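Local coordinates for epidermin leader peptide processing serine protease EpiP (Staphylococcus aureus subsp. aureus, PDB 3QFH), which probably acts as a subtilisin-like serine endopeptidase that cleaves the leader peptide from the precursor of the lantibiotic epidermin, at residues K388-Y400 and G431-N443. Numbering follows the deposited sequence.
Sequences KVSGALALIIDKY and GELDVYKALNVAN
Tyr400 reaches from the end of helix 382-400 to the C-terminal end of the short helix 435-439, where its hydroxyl both gives and takes a hydrogen bond. OH donates to Ala438 O at 2.5 Å, the carbonyl lying at the ring edge near its plane, and accepts a longer bond of 3.3 Å from Val441 N. A phenol suits this place, because one oxygen serves a carbonyl and an amide where the helix gives way to the turn Asn440-Asn443, while CZ packs on Val441 CB. CG of Lys399, the preceding residue, lies over the rim of one ring face. That lysine starts with CG anti to its backbone N (chi1 -175°) and bends at chi2 (75°), which carries CE past Leu439 O at 3.5 Å; NZ donates hydrogen bonds to Asp117 O and to a water, which gives a weak one to Asn440 OD1.

Farther back the side chains that meet are almost all apolar, and the helices run nearly parallel, 16° apart. Leu439 sends CD2 to Leu395 CB, and Leu395 crosses Val435 at about a right angle, CD1 to CG1. Ile396 lays its outer part, CG1 and CD1, against the small methyl of Ala438. Ala392, equally small, receives both Leu433 CD1 (3.7 Å) and Val435 CG2. Leu433 spreads its methyls along one side of the helix, CD2 lying 3.4 Å from Lys388 O. Asp434, an acidic residue suited to a helix start, is the N-cap of helix 435-439, OD2 accepting from Lys437 N.

Helix 382-400 lies between this C-terminal segment and strand 273-277 of the parallel sheet, which Val389 and Leu393 touch through Val275. Helix 103-108 meets Leu433 and Val435 through Ile108, and helix 406-416 adds Leu412 against Tyr400 and Leu413 against Leu433.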
loop_
_atom_site.group_PDB
_atom_site.type_symbol
_atom_site.label_atom_id
_atom_site.label_comp_id
_atom_site.label_asym_id
_atom_site.label_seq_id
_atom_site.Cartn_x
_atom_site.Cartn_y
_atom_site.Cartn_z
ATOM N N LYS A 388 -8.134 6.240 -1.617
ATOM C CA LYS A 388 -9.560 6.583 -1.718
ATOM C C LYS A 388 -10.438 5.418 -1.247
ATOM O O LYS A 388 -11.443 5.609 -0.526
ATOM C CB LYS A 388 -9.919 6.992 -3.158
ATOM C CG LYS A 388 -9.273 8.295 -3.633
ATOM C CD LYS A 388 -9.807 8.684 -5.016
ATOM C CE LYS A 388 -9.235 10.014 -5.497
ATOM N NZ LYS A 388 -7.776 9.923 -5.683
ATOM N N VAL A 389 -10.035 4.207 -1.636
ATOM C CA VAL A 389 -10.707 2.990 -1.237
ATOM C C VAL A 389 -10.459 2.727 0.242
ATOM O O VAL A 389 -11.392 2.341 0.962
ATOM C CB VAL A 389 -10.279 1.783 -2.089
ATOM C CG1 VAL A 389 -10.861 0.473 -1.540
ATOM C CG2 VAL A 389 -10.679 1.999 -3.565
ATOM N N SER A 390 -9.225 2.925 0.715
ATOM C CA SER A 390 -8.944 2.721 2.151
ATOM C C SER A 390 -9.813 3.664 2.987
ATOM O O SER A 390 -10.419 3.264 3.997
ATOM C CB SER A 390 -7.471 2.961 2.502
ATOM O OG SER A 390 -6.613 2.009 1.891
ATOM N N GLY A 391 -9.834 4.929 2.604
ATOM C CA GLY A 391 -10.667 5.911 3.302
ATOM C C GLY A 391 -12.136 5.529 3.325
ATOM O O GLY A 391 -12.801 5.654 4.357
ATOM N N ALA A 392 -12.641 5.053 2.182
ATOM C CA ALA A 392 -14.028 4.632 2.053
ATOM C C ALA A 392 -14.358 3.490 3.018
ATOM O O ALA A 392 -15.418 3.504 3.696
ATOM C CB ALA A 392 -14.340 4.225 0.576
ATOM N N LEU A 393 -13.456 2.504 3.114
ATOM C CA LEU A 393 -13.665 1.388 4.054
ATOM C C LEU A 393 -13.710 1.855 5.497
ATOM O O LEU A 393 -14.465 1.296 6.320
ATOM C CB LEU A 393 -12.589 0.330 3.879
ATOM C CG LEU A 393 -12.718 -0.541 2.630
ATOM C CD1 LEU A 393 -11.409 -1.227 2.321
ATOM C CD2 LEU A 393 -13.844 -1.567 2.827
ATOM N N ALA A 394 -12.898 2.858 5.831
ATOM C CA ALA A 394 -12.925 3.402 7.183
ATOM C C ALA A 394 -14.301 4.022 7.442
ATOM O O ALA A 394 -14.891 3.851 8.526
ATOM C CB ALA A 394 -11.809 4.427 7.397
ATOM N N LEU A 395 -14.820 4.730 6.453
ATOM C CA LEU A 395 -16.153 5.355 6.570
ATOM C C LEU A 395 -17.266 4.329 6.724
ATOM O O LEU A 395 -18.191 4.513 7.520
ATOM C CB LEU A 395 -16.449 6.228 5.360
ATOM C CG LEU A 395 -15.579 7.472 5.136
ATOM C CD1 LEU A 395 -16.006 8.180 3.845
ATOM C CD2 LEU A 395 -15.679 8.404 6.340
ATOM N N ILE A 396 -17.171 3.250 5.956
ATOM C CA ILE A 396 -18.166 2.182 5.968
ATOM C C ILE A 396 -18.174 1.448 7.318
ATOM O O ILE A 396 -19.231 1.172 7.887
ATOM C CB ILE A 396 -17.924 1.205 4.803
ATOM C CG1 ILE A 396 -18.266 1.895 3.478
ATOM C CG2 ILE A 396 -18.780 -0.060 4.983
ATOM C CD1 ILE A 396 -17.665 1.195 2.242
ATOM N N ILE A 397 -16.993 1.154 7.833
ATOM C CA ILE A 397 -16.883 0.496 9.139
ATOM C C ILE A 397 -17.524 1.358 10.238
ATOM O O ILE A 397 -18.265 0.855 11.110
ATOM C CB ILE A 397 -15.407 0.174 9.480
ATOM C CG1 ILE A 397 -14.875 -0.898 8.511
ATOM C CG2 ILE A 397 -15.297 -0.348 10.928
ATOM C CD1 ILE A 397 -13.317 -1.087 8.522
ATOM N N ASP A 398 -17.258 2.655 10.202
ATOM C CA ASP A 398 -17.819 3.558 11.217
ATOM C C ASP A 398 -19.339 3.806 11.004
ATOM O O ASP A 398 -20.118 3.823 11.954
ATOM C CB ASP A 398 -17.050 4.873 11.246
ATOM C CG ASP A 398 -15.594 4.693 11.680
ATOM O OD1 ASP A 398 -15.253 3.596 12.180
ATOM O OD2 ASP A 398 -14.780 5.641 11.506
ATOM N N LYS A 399 -19.751 3.938 9.751
ATOM C CA LYS A 399 -21.152 4.214 9.432
ATOM C C LYS A 399 -22.098 3.078 9.823
ATOM O O LYS A 399 -23.155 3.330 10.355
ATOM C CB LYS A 399 -21.310 4.504 7.935
ATOM C CG LYS A 399 -22.707 4.932 7.488
ATOM C CD LYS A 399 -23.036 6.382 7.875
ATOM C CE LYS A 399 -24.396 6.786 7.337
ATOM N NZ LYS A 399 -24.656 8.253 7.435
ATOM N N TYR A 400 -21.696 1.839 9.573
ATOM C CA TYR A 400 -22.557 0.679 9.831
ATOM C C TYR A 400 -22.110 -0.154 11.034
ATOM O O TYR A 400 -22.692 -1.201 11.312
ATOM C CB TYR A 400 -22.654 -0.180 8.550
ATOM C CG TYR A 400 -23.117 0.632 7.374
ATOM C CD1 TYR A 400 -22.203 1.158 6.477
ATOM C CD2 TYR A 400 -24.456 0.949 7.200
ATOM C CE1 TYR A 400 -22.607 1.928 5.396
ATOM C CE2 TYR A 400 -24.875 1.741 6.116
ATOM C CZ TYR A 400 -23.936 2.218 5.216
ATOM O OH TYR A 400 -24.300 2.995 4.137
ATOM N N GLY A 431 -16.275 -2.219 -9.951
ATOM C CA GLY A 431 -16.574 -0.920 -10.541
ATOM C C GLY A 431 -15.807 0.201 -9.894
ATOM O O GLY A 431 -14.991 -0.029 -9.006
ATOM N N GLU A 432 -16.085 1.428 -10.336
ATOM C CA GLU A 432 -15.435 2.601 -9.778
ATOM C C GLU A 432 -16.076 2.933 -8.430
ATOM O O GLU A 432 -17.290 2.880 -8.270
ATOM C CB GLU A 432 -15.545 3.797 -10.734
ATOM C CG GLU A 432 -14.640 4.970 -10.359
ATOM C CD GLU A 432 -14.758 6.145 -11.318
ATOM O OE1 GLU A 432 -15.902 6.592 -11.575
ATOM O OE2 GLU A 432 -13.700 6.637 -11.792
ATOM N N LEU A 433 -15.232 3.259 -7.469
ATOM C CA LEU A 433 -15.640 3.666 -6.121
ATOM C C LEU A 433 -16.702 4.791 -6.141
ATOM O O LEU A 433 -16.555 5.755 -6.890
ATOM C CB LEU A 433 -14.381 4.174 -5.402
ATOM C CG LEU A 433 -14.494 4.701 -3.967
ATOM C CD1 LEU A 433 -15.041 3.646 -3.013
ATOM C CD2 LEU A 433 -13.121 5.211 -3.507
ATOM N N ASP A 434 -17.760 4.655 -5.334
ATOM C CA ASP A 434 -18.801 5.702 -5.200
ATOM C C ASP A 434 -19.149 5.809 -3.699
ATOM O O ASP A 434 -19.927 5.018 -3.149
ATOM C CB ASP A 434 -20.043 5.398 -6.043
ATOM C CG ASP A 434 -21.074 6.560 -6.051
ATOM O OD1 ASP A 434 -21.927 6.573 -6.986
ATOM O OD2 ASP A 434 -21.046 7.455 -5.159
ATOM N N VAL A 435 -18.521 6.782 -3.055
ATOM C CA VAL A 435 -18.638 6.981 -1.619
ATOM C C VAL A 435 -20.023 7.457 -1.241
ATOM O O VAL A 435 -20.547 7.095 -0.177
ATOM C CB VAL A 435 -17.524 7.946 -1.119
ATOM C CG1 VAL A 435 -17.689 8.290 0.357
ATOM C CG2 VAL A 435 -16.149 7.327 -1.400
ATOM N N TYR A 436 -20.653 8.232 -2.116
ATOM C CA TYR A 436 -22.010 8.693 -1.820
ATOM C C TYR A 436 -22.945 7.490 -1.679
ATOM O O TYR A 436 -23.732 7.405 -0.712
ATOM C CB TYR A 436 -22.502 9.654 -2.881
ATOM C CG TYR A 436 -23.896 10.145 -2.654
ATOM C CD1 TYR A 436 -24.137 11.235 -1.825
ATOM C CD2 TYR A 436 -24.973 9.551 -3.299
ATOM C CE1 TYR A 436 -25.421 11.708 -1.616
ATOM C CE2 TYR A 436 -26.269 10.010 -3.094
ATOM C CZ TYR A 436 -26.483 11.092 -2.255
ATOM O OH TYR A 436 -27.752 11.555 -2.058
ATOM N N LYS A 437 -22.845 6.557 -2.620
ATOM C CA LYS A 437 -23.662 5.346 -2.542
ATOM C C LYS A 437 -23.349 4.528 -1.284
ATOM O O LYS A 437 -24.256 4.064 -0.610
ATOM C CB LYS A 437 -23.490 4.455 -3.774
ATOM C CG LYS A 437 -24.199 4.954 -5.036
ATOM C CD LYS A 437 -24.137 3.899 -6.158
ATOM C CE LYS A 437 -24.748 4.416 -7.458
ATOM N NZ LYS A 437 -26.222 4.718 -7.355
ATOM N N ALA A 438 -22.062 4.355 -0.986
ATOM C CA ALA A 438 -21.632 3.543 0.172
ATOM C C ALA A 438 -22.196 4.069 1.502
ATOM O O ALA A 438 -22.507 3.285 2.401
ATOM C CB ALA A 438 -20.111 3.477 0.234
ATOM N N LEU A 439 -22.341 5.384 1.614
ATOM C CA LEU A 439 -22.864 5.997 2.830
ATOM C C LEU A 439 -24.394 6.102 2.871
ATOM O O LEU A 439 -24.950 6.472 3.880
ATOM C CB LEU A 439 -22.264 7.398 3.016
ATOM C CG LEU A 439 -20.737 7.420 3.161
ATOM C CD1 LEU A 439 -20.208 8.845 3.267
ATOM C CD2 LEU A 439 -20.313 6.607 4.358
ATOM N N ASN A 440 -25.077 5.756 1.792
ATOM C CA ASN A 440 -26.522 5.896 1.790
ATOM C C ASN A 440 -27.311 4.601 1.573
ATOM O O ASN A 440 -28.420 4.639 1.043
ATOM C CB ASN A 440 -26.894 6.958 0.751
ATOM C CG ASN A 440 -26.519 8.352 1.210
ATOM O OD1 ASN A 440 -27.127 8.875 2.127
ATOM N ND2 ASN A 440 -25.515 8.957 0.572
ATOM N N VAL A 441 -26.750 3.471 2.001
ATOM C CA VAL A 441 -27.429 2.175 1.827
ATOM C C VAL A 441 -28.742 2.126 2.608
ATOM O O VAL A 441 -29.696 1.499 2.169
ATOM C CB VAL A 441 -26.532 0.997 2.252
ATOM C CG1 VAL A 441 -27.273 -0.329 2.093
ATOM C CG2 VAL A 441 -25.242 0.999 1.411
ATOM N N ALA A 442 -28.809 2.811 3.746
ATOM C CA ALA A 442 -30.046 2.840 4.526
ATOM C C ALA A 442 -31.075 3.772 3.885
ATOM O O ALA A 442 -32.251 3.687 4.198
ATOM C CB ALA A 442 -29.769 3.268 5.973
ATOM N N ASN A 443 -30.630 4.646 2.982
ATOM C CA ASN A 443 -31.504 5.632 2.333
ATOM C C ASN A 443 -31.751 5.289 0.865
ATOM O O ASN A 443 -31.422 6.048 -0.034
ATOM C CB ASN A 443 -30.864 7.018 2.446
ATOM C CG ASN A 443 -30.643 7.436 3.890
ATOM O OD1 ASN A 443 -31.577 7.433 4.697
ATOM N ND2 ASN A 443 -29.403 7.810 4.221
HETATM O O HOH W 1 -27.029 8.876 5.560
#